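Local coordinates for protein aminotransferase class I and II (Streptococcus suis 89/1591, PDB 3OP7) that probably transfers amino groups between amino acids and keto acids, using pyridoxal phosphate held as a Schiff base on a lysine, at residues D23-S28 and L333-N338. Residues are numbered along the deposited sequence; the frame is centred on the assembly and turned at random.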
loop_
_atom_site.group_PDB
_atom_site.type_symbol
_atom_site.label_atom_id
_atom_site.label_comp_id
_atom_site.label_asym_id
_atom_site.label_seq_id
_atom_site.Cartn_x
_atom_site.Cartn_y
_atom_site.Cartn_z
ATOM N N ASP A 23 17.756 19.837 -6.336
ATOM C CA ASP A 23 17.468 18.412 -6.079
ATOM C C ASP A 23 17.641 17.586 -7.356
ATOM O O ASP A 23 16.786 17.603 -8.215
ATOM C CB ASP A 23 16.064 18.249 -5.523
ATOM C CG ASP A 23 15.763 16.803 -5.093
ATOM O OD1 ASP A 23 16.464 15.871 -5.537
ATOM O OD2 ASP A 23 14.839 16.615 -4.296
ATOM N N ILE A 24 18.792 16.922 -7.506
ATOM C CA ILE A 24 19.024 16.010 -8.633
ATOM C C ILE A 24 19.159 14.573 -8.091
ATOM O O ILE A 24 19.952 13.776 -8.601
ATOM C CB ILE A 24 20.241 16.422 -9.517
ATOM C CG1 ILE A 24 21.512 16.624 -8.698
ATOM C CG2 ILE A 24 19.953 17.763 -10.174
ATOM C CD1 ILE A 24 22.797 16.971 -9.529
ATOM N N ALA A 25 18.363 14.273 -7.063
ATOM C CA ALA A 25 18.357 12.952 -6.439
ATOM C C ALA A 25 17.169 12.121 -6.886
ATOM O O ALA A 25 17.253 10.899 -6.874
ATOM C CB ALA A 25 18.339 13.076 -4.909
ATOM N N GLY A 26 16.032 12.753 -7.181
ATOM C CA GLY A 26 14.851 11.992 -7.666
ATOM C C GLY A 26 15.169 11.373 -9.022
ATOM O O GLY A 26 15.820 12.009 -9.855
ATOM N N VAL A 27 14.660 10.172 -9.261
ATOM C CA VAL A 27 14.915 9.424 -10.495
ATOM C C VAL A 27 13.625 9.200 -11.309
ATOM O O VAL A 27 13.497 8.223 -12.062
ATOM C CB VAL A 27 15.617 8.079 -10.193
ATOM C CG1 VAL A 27 17.098 8.318 -9.851
ATOM C CG2 VAL A 27 14.871 7.307 -9.080
ATOM N N SER A 28 12.714 10.172 -11.216
ATOM C CA SER A 28 11.542 10.178 -12.053
ATOM C C SER A 28 11.725 11.188 -13.200
ATOM O O SER A 28 12.820 11.754 -13.395
ATOM C CB SER A 28 10.290 10.483 -11.212
ATOM O OG SER A 28 9.161 9.987 -11.911
ATOM N N LEU A 333 21.632 18.043 -4.042
ATOM C CA LEU A 333 21.309 16.735 -3.452
ATOM C C LEU A 333 21.467 15.639 -4.480
ATOM O O LEU A 333 20.884 15.705 -5.568
ATOM C CB LEU A 333 19.908 16.712 -2.862
ATOM C CG LEU A 333 19.541 15.445 -2.046
ATOM C CD1 LEU A 333 20.322 15.396 -0.726
ATOM C CD2 LEU A 333 18.043 15.363 -1.805
ATOM N N LEU A 334 22.280 14.640 -4.105
ATOM C CA LEU A 334 22.474 13.401 -4.838
ATOM C C LEU A 334 22.159 12.288 -3.845
ATOM O O LEU A 334 21.921 12.578 -2.648
ATOM C CB LEU A 334 23.956 13.289 -5.267
ATOM C CG LEU A 334 24.444 14.271 -6.343
ATOM C CD1 LEU A 334 25.970 14.291 -6.410
ATOM C CD2 LEU A 334 23.876 13.851 -7.674
ATOM N N VAL A 335 22.186 11.035 -4.298
ATOM C CA VAL A 335 22.139 9.884 -3.375
ATOM C C VAL A 335 23.498 9.187 -3.437
ATOM O O VAL A 335 23.921 8.769 -4.512
ATOM C CB VAL A 335 21.013 8.914 -3.656
ATOM C CG1 VAL A 335 21.001 7.778 -2.549
ATOM C CG2 VAL A 335 19.669 9.680 -3.689
ATOM N N PRO A 336 24.200 9.102 -2.295
ATOM C CA PRO A 336 25.548 8.530 -2.376
ATOM C C PRO A 336 25.536 7.024 -2.558
ATOM O O PRO A 336 24.586 6.345 -2.101
ATOM C CB PRO A 336 26.170 8.878 -1.017
ATOM C CG PRO A 336 25.025 8.988 -0.087
ATOM C CD PRO A 336 23.878 9.536 -0.926
ATOM N N GLY A 337 26.596 6.518 -3.200
ATOM C CA GLY A 337 26.648 5.143 -3.661
ATOM C C GLY A 337 26.641 4.072 -2.584
ATOM O O GLY A 337 26.197 2.964 -2.847
ATOM N N ASN A 338 27.136 4.398 -1.394
ATOM C CA ASN A 338 27.096 3.468 -0.260
ATOM C C ASN A 338 25.679 3.070 0.118
ATOM O O ASN A 338 25.481 2.024 0.727
ATOM C CB ASN A 338 27.802 4.069 0.960
ATOM C CG ASN A 338 27.122 5.335 1.431
ATOM O OD1 ASN A 338 26.992 6.270 0.655
ATOM N ND2 ASN A 338 26.665 5.361 2.678
#
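Ile24 and Leu333 meet through the backbone where the short strands 22-23 and 332-333 run parallel: Ile24 N donates to Leu333 O at 3.1 Å, bent at the hydrogen (137°). Asp23 and Leu333 form the bridge pair, and their side chains lie side by side on one face of this two-stranded sheet. Asp23 has CG anti to its backbone N (chi1 -174°); its OD1 passes Leu333 CD2 at 4.1 Å and also accepts from Ala25 N at 2.9 Å in a nearly straight bond, closing an Asx turn. That turn ends the strand and carries Ala25 CB over toward the other segment. The methyl touches two branched side chains, 3.9 Å from Leu333 CD2 and 3.8 Å from Val335 CG2. Ile24 and Leu334 make a second apolar pair, pointing the same way. Ile24 CG1 is placed between its backbone N and carbonyl carbon (chi1 53°), which sets it 3.3 Å from Leu333 O and 3.8 Å from Leu334 CD2, while CD1 reaches the same methyl. Trp12 and Leu13 of helix 8-16 pack on Leu333, and Val346 and Leu348 of strand 345-348 on Leu334. Arg347 of that strand hydrogen-bonds to Ala25 O through NH2. The contact thus joins the N-terminal segment to the C-terminal part of this class I/II aminotransferase chain. Its single, bent backbone bond is backed by apolar packing, and the Ala25 N-H, which approaches Leu333 O at a poor angle, is taken up by a side-chain acceptor, Asp23 OD1, as the chain leaves the sheet.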